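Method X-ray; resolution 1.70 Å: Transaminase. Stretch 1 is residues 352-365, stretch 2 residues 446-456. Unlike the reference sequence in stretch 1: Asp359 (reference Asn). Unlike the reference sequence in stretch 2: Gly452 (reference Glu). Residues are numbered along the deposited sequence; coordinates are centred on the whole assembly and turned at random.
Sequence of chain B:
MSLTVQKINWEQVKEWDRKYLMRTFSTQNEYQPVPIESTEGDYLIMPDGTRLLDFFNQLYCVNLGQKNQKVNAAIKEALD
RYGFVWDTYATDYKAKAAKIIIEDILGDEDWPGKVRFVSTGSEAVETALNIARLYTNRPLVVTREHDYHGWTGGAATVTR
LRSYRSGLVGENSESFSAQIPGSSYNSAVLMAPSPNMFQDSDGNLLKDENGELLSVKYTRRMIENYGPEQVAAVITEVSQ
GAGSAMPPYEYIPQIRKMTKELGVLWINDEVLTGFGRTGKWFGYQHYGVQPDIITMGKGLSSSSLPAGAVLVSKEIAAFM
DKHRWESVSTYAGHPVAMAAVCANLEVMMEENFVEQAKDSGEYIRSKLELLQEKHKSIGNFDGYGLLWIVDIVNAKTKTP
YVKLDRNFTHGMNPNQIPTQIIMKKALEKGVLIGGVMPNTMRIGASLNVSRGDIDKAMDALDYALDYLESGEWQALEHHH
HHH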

ATOM      1  N   ASN B 352      27.793  38.048   9.157  1.00 32.82           N
ATOM      2  CA  ASN B 352      26.441  38.438   9.539  1.00 32.53           C
ATOM      3  C   ASN B 352      25.470  38.412   8.341  1.00 31.47           C
ATOM      4  O   ASN B 352      24.702  39.344   8.109  1.00 29.19           O
ATOM      5  CB  ASN B 352      26.479  39.818  10.249  1.00 36.13           C
ATOM      6  CG  ASN B 352      27.560  39.889  11.335  1.00 41.35           C
ATOM      7  OD1 ASN B 352      27.542  39.134  12.312  1.00 44.54           O
ATOM      8  ND2 ASN B 352      28.510  40.792  11.155  1.00 44.34           N
ATOM      9  N   PHE B 353      25.508  37.331   7.555  1.00 29.54           N
ATOM     10  CA  PHE B 353      24.612  37.217   6.405  1.00 30.23           C
ATOM     11  C   PHE B 353      23.128  37.201   6.796  1.00 28.88           C
ATOM     12  O   PHE B 353      22.279  37.640   6.024  1.00 28.69           O
ATOM     13  CB  PHE B 353      24.898  35.929   5.623  1.00 32.47           C
ATOM     14  CG  PHE B 353      26.009  36.047   4.618  1.00 36.70           C
ATOM     15  CD1 PHE B 353      27.290  36.418   5.011  1.00 38.96           C
ATOM     16  CD2 PHE B 353      25.780  35.746   3.281  1.00 37.63           C
ATOM     17  CE1 PHE B 353      28.320  36.517   4.077  1.00 38.96           C
ATOM     18  CE2 PHE B 353      26.798  35.853   2.345  1.00 39.37           C
ATOM     19  CZ  PHE B 353      28.074  36.238   2.751  1.00 39.54           C
ATOM     20  N   VAL B 354      22.823  36.646   7.965  1.00 28.04           N
ATOM     21  CA  VAL B 354      21.424  36.564   8.390  1.00 29.06           C
ATOM     22  C   VAL B 354      20.875  37.977   8.592  1.00 31.48           C
ATOM     23  O   VAL B 354      19.806  38.333   8.076  1.00 28.84           O
ATOM     24  CB  VAL B 354      21.245  35.664   9.637  1.00 30.89           C
ATOM     25  CG1 VAL B 354      19.833  35.782  10.192  1.00 29.87           C
ATOM     26  CG2 VAL B 354      21.597  34.209   9.313  1.00 32.58           C
ATOM     27  N   GLU B 355      21.664  38.801   9.278  1.00 32.11           N
ATOM     28  CA  GLU B 355      21.316  40.200   9.486  1.00 36.22           C
ATOM     29  C   GLU B 355      21.246  40.970   8.157  1.00 35.01           C
ATOM     30  O   GLU B 355      20.310  41.755   7.930  1.00 35.85           O
ATOM     31  CB  GLU B 355      22.304  40.812  10.482  1.00 39.65           C
ATOM     32  CG  GLU B 355      22.147  40.288  11.917  1.00 41.38           C
ATOM     33  CD  GLU B 355      22.670  38.873  12.144  1.00 45.40           C
ATOM     34  OE1 GLU B 355      23.621  38.434  11.462  1.00 43.16           O
ATOM     35  OE2 GLU B 355      22.129  38.185  13.030  1.00 52.71           O
ATOM     36  N   GLN B 356      22.196  40.710   7.249  1.00 34.82           N
ATOM     37  CA  GLN B 356      22.165  41.280   5.901  1.00 33.36           C
ATOM     38  C   GLN B 356      20.872  40.942   5.139  1.00 33.04           C
ATOM     39  O   GLN B 356      20.322  41.772   4.422  1.00 34.66           O
ATOM     40  CB  GLN B 356      23.367  40.815   5.065  1.00 34.62           C
ATOM     41  CG  GLN B 356      24.704  41.451   5.409  1.00 36.91           C
ATOM     42  CD  GLN B 356      25.819  40.999   4.460  1.00 36.39           C
ATOM     43  OE1 GLN B 356      26.814  40.412   4.891  1.00 44.03           O
ATOM     44  NE2 GLN B 356      25.645  41.249   3.175  1.00 36.02           N
ATOM     45  N   ALA B 357      20.406  39.699   5.283  1.00 31.96           N
ATOM     46  CA  ALA B 357      19.213  39.237   4.586  1.00 30.13           C
ATOM     47  C   ALA B 357      17.958  39.937   5.115  1.00 28.80           C
ATOM     48  O   ALA B 357      17.110  40.322   4.340  1.00 30.88           O
ATOM     49  CB  ALA B 357      19.062  37.727   4.738  1.00 30.32           C
ATOM     50  N   LYS B 358      17.844  40.045   6.435  1.00 30.09           N
ATOM     51  CA  LYS B 358      16.726  40.778   7.051  1.00 31.39           C
ATOM     52  C   LYS B 358      16.659  42.199   6.479  1.00 30.72           C
ATOM     53  O   LYS B 358      15.607  42.637   6.008  1.00 30.35           O
ATOM     54  CB  LYS B 358      16.865  40.821   8.574  1.00 30.65           C
ATOM     55  CG  LYS B 358      15.748  41.624   9.261  1.00 33.73           C
ATOM     56  CD  LYS B 358      15.893  41.678  10.771  1.00 39.67           C
ATOM     57  CE  LYS B 358      14.676  42.350  11.407  1.00 41.66           C
ATOM     58  NZ  LYS B 358      14.670  42.217  12.897  1.00 47.63           N
ATOM     59  N   ASP B 359      17.798  42.898   6.510  1.00 32.07           N
ATOM     60  CA  ASP B 359      17.911  44.283   5.997  1.00 36.01           C
ATOM     61  C   ASP B 359      17.504  44.410   4.543  1.00 34.06           C
ATOM     62  O   ASP B 359      16.718  45.283   4.186  1.00 33.34           O
ATOM     63  CB  ASP B 359      19.352  44.794   6.146  1.00 40.77           C
ATOM     64  CG  ASP B 359      19.553  45.660   7.357  1.00 49.07           C
ATOM     65  OD1 ASP B 359      19.228  46.873   7.285  1.00 55.26           O
ATOM     66  OD2 ASP B 359      20.076  45.149   8.369  1.00 50.93           O
ATOM     67  N   SER B 360      18.056  43.544   3.690  1.00 34.18           N
ATOM     68  CA  SER B 360      17.727  43.564   2.266  1.00 31.80           C
ATOM     69  C   SER B 360      16.270  43.194   1.960  1.00 32.01           C
ATOM     70  O   SER B 360      15.697  43.662   0.992  1.00 33.48           O
ATOM     71  CB  SER B 360      18.714  42.696   1.478  1.00 33.65           C
ATOM     72  OG  SER B 360      20.028  43.237   1.583  1.00 33.70           O
ATOM     73  N   GLY B 361      15.675  42.350   2.798  1.00 32.65           N
ATOM     74  CA  GLY B 361      14.251  42.031   2.686  1.00 31.29           C
ATOM     75  C   GLY B 361      13.399  43.275   2.916  1.00 33.80           C
ATOM     76  O   GLY B 361      12.461  43.519   2.165  1.00 31.79           O
ATOM     77  N   GLU B 362      13.733  44.039   3.957  1.00 35.45           N
ATOM     78  CA  GLU B 362      13.047  45.312   4.247  1.00 38.54           C
ATOM     79  C   GLU B 362      13.191  46.247   3.052  1.00 37.93           C
ATOM     80  O   GLU B 362      12.233  46.914   2.651  1.00 35.15           O
ATOM     81  CB  GLU B 362      13.593  45.941   5.531  1.00 42.89           C
ATOM     82  CG  GLU B 362      13.177  45.190   6.790  1.00 48.85           C
ATOM     83  CD  GLU B 362      13.982  45.552   8.021  1.00 55.14           C
ATOM     84  OE1 GLU B 362      14.656  46.607   8.032  1.00 60.16           O
ATOM     85  OE2 GLU B 362      13.935  44.769   8.992  1.00 56.44           O
ATOM     86  N   TYR B 363      14.380  46.264   2.450  1.00 36.55           N
ATOM     87  CA  TYR B 363      14.588  47.041   1.229  1.00 36.57           C
ATOM     88  C   TYR B 363      13.712  46.554   0.072  1.00 36.57           C
ATOM     89  O   TYR B 363      13.023  47.347  -0.580  1.00 35.80           O
ATOM     90  CB  TYR B 363      16.064  47.055   0.825  1.00 36.90           C
ATOM     91  CG  TYR B 363      16.344  47.979  -0.341  1.00 38.98           C
ATOM     92  CD1 TYR B 363      16.322  49.370  -0.174  1.00 41.19           C
ATOM     93  CD2 TYR B 363      16.608  47.469  -1.616  1.00 39.15           C
ATOM     94  CE1 TYR B 363      16.566  50.223  -1.240  1.00 39.76           C
ATOM     95  CE2 TYR B 363      16.857  48.315  -2.689  1.00 38.55           C
ATOM     96  CZ  TYR B 363      16.837  49.696  -2.491  1.00 40.46           C
ATOM     97  OH  TYR B 363      17.091  50.547  -3.548  1.00 39.09           O
ATOM     98  N   ILE B 364      13.723  45.239  -0.172  1.00 36.59           N
ATOM     99  CA  ILE B 364      12.885  44.637  -1.203  1.00 33.76           C
ATOM    100  C   ILE B 364      11.399  44.926  -0.940  1.00 33.82           C
ATOM    101  O   ILE B 364      10.642  45.158  -1.873  1.00 33.16           O
ATOM    102  CB  ILE B 364      13.129  43.099  -1.314  1.00 34.03           C
ATOM    103  CG1 ILE B 364      14.456  42.813  -2.033  1.00 36.14           C
ATOM    104  CG2 ILE B 364      11.979  42.403  -2.032  1.00 32.38           C
ATOM    105  CD1 ILE B 364      15.053  41.446  -1.720  1.00 33.85           C
ATOM    106  N   ARG B 365      10.996  44.872   0.324  1.00 35.53           N
ATOM    107  CA  ARG B 365       9.629  45.222   0.732  1.00 38.29           C
ATOM    108  C   ARG B 365       9.263  46.632   0.228  1.00 38.63           C
ATOM    109  O   ARG B 365       8.229  46.813  -0.406  1.00 40.12           O
ATOM    110  CB  ARG B 365       9.485  45.087   2.262  1.00 40.18           C
ATOM    111  CG  ARG B 365       8.333  45.853   2.902  1.00 48.24           C
ATOM    112  CD  ARG B 365       7.021  45.114   2.792  1.00 50.98           C
ATOM    113  NE  ARG B 365       7.024  43.853   3.528  1.00 55.70           N
ATOM    114  CZ  ARG B 365       5.968  43.060   3.658  1.00 55.56           C
ATOM    115  NH1 ARG B 365       4.809  43.401   3.110  1.00 57.08           N
ATOM    116  NH2 ARG B 365       6.072  41.927   4.339  1.00 54.52           N
TER
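Stretch 2 (446-456) SLNVSRGDIDK

Stretch 2 approaches the helix 353-365 first as a type I turn, Ser446 to Val449, closed by Val449 N to Ser446 O at 3.1 Å, and then as a helix from Arg451 onward. Ser450 caps that helix: its OG accepts from Asp453 N at 3.0 Å, with an N-H...O angle of 155°. The two helices run in the same general direction, their axes crossing at -31° with a closest approach of 11.0 Å. Register follows from the nearest CA pairs: Ala357 CA to Leu447 CA is 4.8 Å, Ser360 CA to Arg451 CA 7.6 Å and Ile364 CA to Ile454 CA 7.2 Å. The backbones come closest at the middle of the turn, at Leu447, and stand further apart at Arg451 and Ile454.

Tyr363, the residue with the most covered surface, organises the far end. Its chi1 is t, and the guanidinium of Arg451 lies flat on the ring, centres 4.3 Å apart and planes at 20°. Arg451 CD sits 3.5 Å from the ring centroid, only 6° off the normal, so the aliphatic part of the arginine also packs on the face. The ring edge meets Ile454, with CE2 of Tyr363 3.7 Å from CG2 of Ile454, and Tyr363 OH donates to Asp455 OD1 at 2.6 Å. Ile364 CG1 reaches the same Ile454 CG2 at 3.8 Å.

Leu447 anchors the near end, its CA-CB bond directed toward stretch 1. Leu447 CB abuts the edge of the Phe353 ring (CD2, 3.8 Å), while Leu447 CD2 reaches Ala357 CB at 3.9 Å.

Between these ends a water joins the stretches. It accepts from Ser360 OG at 2.6 Å and donates to Leu447 O at 2.6 Å and Val449 O at 2.8 Å, bridging Ser360 OG and Val449 O, which stand 4.1 Å apart.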

ATOM      1  N   SER B 446      21.116  35.837  -3.365  1.00 27.38           N
ATOM      2  CA  SER B 446      22.003  35.491  -2.252  1.00 26.62           C
ATOM      3  C   SER B 446      21.716  36.439  -1.096  1.00 26.47           C
ATOM      4  O   SER B 446      21.193  37.546  -1.313  1.00 29.09           O
ATOM      5  CB  SER B 446      23.465  35.562  -2.692  1.00 27.63           C
ATOM      6  OG  SER B 446      23.664  34.891  -3.939  1.00 28.59           O
ATOM      7  N   LEU B 447      22.032  36.018   0.119  1.00 26.96           N
ATOM      8  CA  LEU B 447      21.749  36.816   1.307  1.00 29.51           C
ATOM      9  C   LEU B 447      22.512  38.143   1.287  1.00 31.75           C
ATOM     10  O   LEU B 447      22.037  39.143   1.848  1.00 31.84           O
ATOM     11  CB  LEU B 447      22.087  36.050   2.576  1.00 28.10           C
ATOM     12  CG  LEU B 447      21.453  34.642   2.694  1.00 28.60           C
ATOM     13  CD1 LEU B 447      21.712  34.050   4.063  1.00 29.68           C
ATOM     14  CD2 LEU B 447      19.966  34.708   2.379  1.00 30.68           C
ATOM     15  N   ASN B 448      23.676  38.124   0.638  1.00 31.38           N
ATOM     16  CA  ASN B 448      24.514  39.324   0.491  1.00 31.69           C
ATOM     17  C   ASN B 448      24.325  40.100  -0.828  1.00 32.31           C
ATOM     18  O   ASN B 448      25.223  40.861  -1.250  1.00 32.54           O
ATOM     19  CB  ASN B 448      25.991  38.948   0.698  1.00 30.55           C
ATOM     20  CG  ASN B 448      26.521  38.042  -0.400  1.00 33.18           C
ATOM     21  OD1 ASN B 448      25.760  37.414  -1.111  1.00 31.42           O
ATOM     22  ND2 ASN B 448      27.844  37.986  -0.546  1.00 32.84           N
ATOM     23  N   VAL B 449      23.177  39.906  -1.482  1.00 29.32           N
ATOM     24  CA  VAL B 449      22.849  40.588  -2.739  1.00 30.27           C
ATOM     25  C   VAL B 449      22.974  42.099  -2.524  1.00 31.51           C
ATOM     26  O   VAL B 449      22.694  42.596  -1.440  1.00 30.17           O
ATOM     27  CB  VAL B 449      21.448  40.197  -3.295  1.00 29.80           C
ATOM     28  CG1 VAL B 449      20.304  40.675  -2.388  1.00 30.99           C
ATOM     29  CG2 VAL B 449      21.247  40.701  -4.725  1.00 29.56           C
ATOM     30  N   SER B 450      23.466  42.800  -3.533  1.00 31.35           N
ATOM     31  CA  SER B 450      23.674  44.250  -3.393  1.00 32.86           C
ATOM     32  C   SER B 450      22.394  45.023  -3.653  1.00 33.73           C
ATOM     33  O   SER B 450      21.489  44.556  -4.351  1.00 33.91           O
ATOM     34  CB  SER B 450      24.786  44.721  -4.347  1.00 30.31           C
ATOM     35  OG  SER B 450      24.347  44.676  -5.696  1.00 32.34           O
ATOM     36  N   ARG B 451      22.329  46.237  -3.102  1.00 35.38           N
ATOM     37  CA  ARG B 451      21.234  47.153  -3.408  1.00 38.26           C
ATOM     38  C   ARG B 451      21.144  47.397  -4.907  1.00 34.65           C
ATOM     39  O   ARG B 451      20.053  47.418  -5.461  1.00 35.62           O
ATOM     40  CB  ARG B 451      21.408  48.489  -2.656  1.00 40.56           C
ATOM     41  CG  ARG B 451      21.383  48.365  -1.134  1.00 46.18           C
ATOM     42  CD  ARG B 451      19.965  48.441  -0.571  1.00 50.45           C
ATOM     43  NE  ARG B 451      19.878  48.086   0.852  1.00 53.72           N
ATOM     44  CZ  ARG B 451      19.449  48.894   1.822  1.00 53.86           C
ATOM     45  NH1 ARG B 451      19.056  50.136   1.557  1.00 54.04           N
ATOM     46  NH2 ARG B 451      19.403  48.454   3.074  1.00 52.95           N
ATOM     47  N   GLY B 452      22.296  47.575  -5.558  1.00 37.22           N
ATOM     48  CA  GLY B 452      22.339  47.804  -7.012  1.00 36.61           C
ATOM     49  C   GLY B 452      21.732  46.663  -7.798  1.00 36.10           C
ATOM     50  O   GLY B 452      21.039  46.883  -8.785  1.00 32.47           O
ATOM     51  N   ASP B 453      22.002  45.428  -7.374  1.00 33.62           N
ATOM     52  CA  ASP B 453      21.405  44.281  -8.037  1.00 33.45           C
ATOM     53  C   ASP B 453      19.904  44.132  -7.726  1.00 30.41           C
ATOM     54  O   ASP B 453      19.137  43.811  -8.617  1.00 32.38           O
ATOM     55  CB  ASP B 453      22.208  42.990  -7.768  1.00 32.86           C
ATOM     56  CG  ASP B 453      23.512  42.937  -8.573  1.00 34.44           C
ATOM     57  OD1 ASP B 453      23.585  43.530  -9.676  1.00 35.25           O
ATOM     58  OD2 ASP B 453      24.460  42.280  -8.124  1.00 35.18           O
ATOM     59  N   ILE B 454      19.489  44.385  -6.486  1.00 32.13           N
ATOM     60  CA  ILE B 454      18.045  44.463  -6.197  1.00 32.48           C
ATOM     61  C   ILE B 454      17.371  45.508  -7.098  1.00 32.94           C
ATOM     62  O   ILE B 454      16.346  45.236  -7.722  1.00 34.23           O
ATOM     63  CB  ILE B 454      17.753  44.751  -4.703  1.00 31.54           C
ATOM     64  CG1 ILE B 454      18.155  43.555  -3.836  1.00 31.09           C
ATOM     65  CG2 ILE B 454      16.275  45.111  -4.496  1.00 33.06           C
ATOM     66  CD1 ILE B 454      18.251  43.886  -2.355  1.00 30.12           C
ATOM     67  N   ASP B 455      17.962  46.697  -7.197  1.00 37.87           N
ATOM     68  CA  ASP B 455      17.418  47.744  -8.092  1.00 37.96           C
ATOM     69  C   ASP B 455      17.315  47.284  -9.543  1.00 37.59           C
ATOM     70  O   ASP B 455      16.304  47.522 -10.198  1.00 36.46           O
ATOM     71  CB  ASP B 455      18.256  49.033  -8.022  1.00 39.01           C
ATOM     72  CG  ASP B 455      18.112  49.760  -6.691  1.00 39.47           C
ATOM     73  OD1 ASP B 455      17.245  49.389  -5.873  1.00 42.32           O
ATOM     74  OD2 ASP B 455      18.891  50.700  -6.456  1.00 40.67           O
ATOM     75  N   LYS B 456      18.356  46.612 -10.033  1.00 37.09           N
ATOM     76  CA  LYS B 456      18.366  46.085 -11.399  1.00 35.64           C
ATOM     77  C   LYS B 456      17.272  45.034 -11.618  1.00 34.89           C
ATOM     78  O   LYS B 456      16.609  45.015 -12.654  1.00 35.30           O
ATOM     79  CB  LYS B 456      19.758  45.533 -11.745  1.00 35.77           C
ATOM     80  CG  LYS B 456      19.863  44.873 -13.116  1.00 38.82           C
ATOM     81  CD  LYS B 456      21.314  44.618 -13.500  1.00 42.15           C
ATOM     82  CE  LYS B 456      21.430  43.589 -14.620  1.00 39.68           C
ATOM     83  NZ  LYS B 456      22.856  43.232 -14.856  1.00 45.37           N
TER
HETATM   84  O   HOH W   1      22.050  41.677   1.146  1.00 31.80           O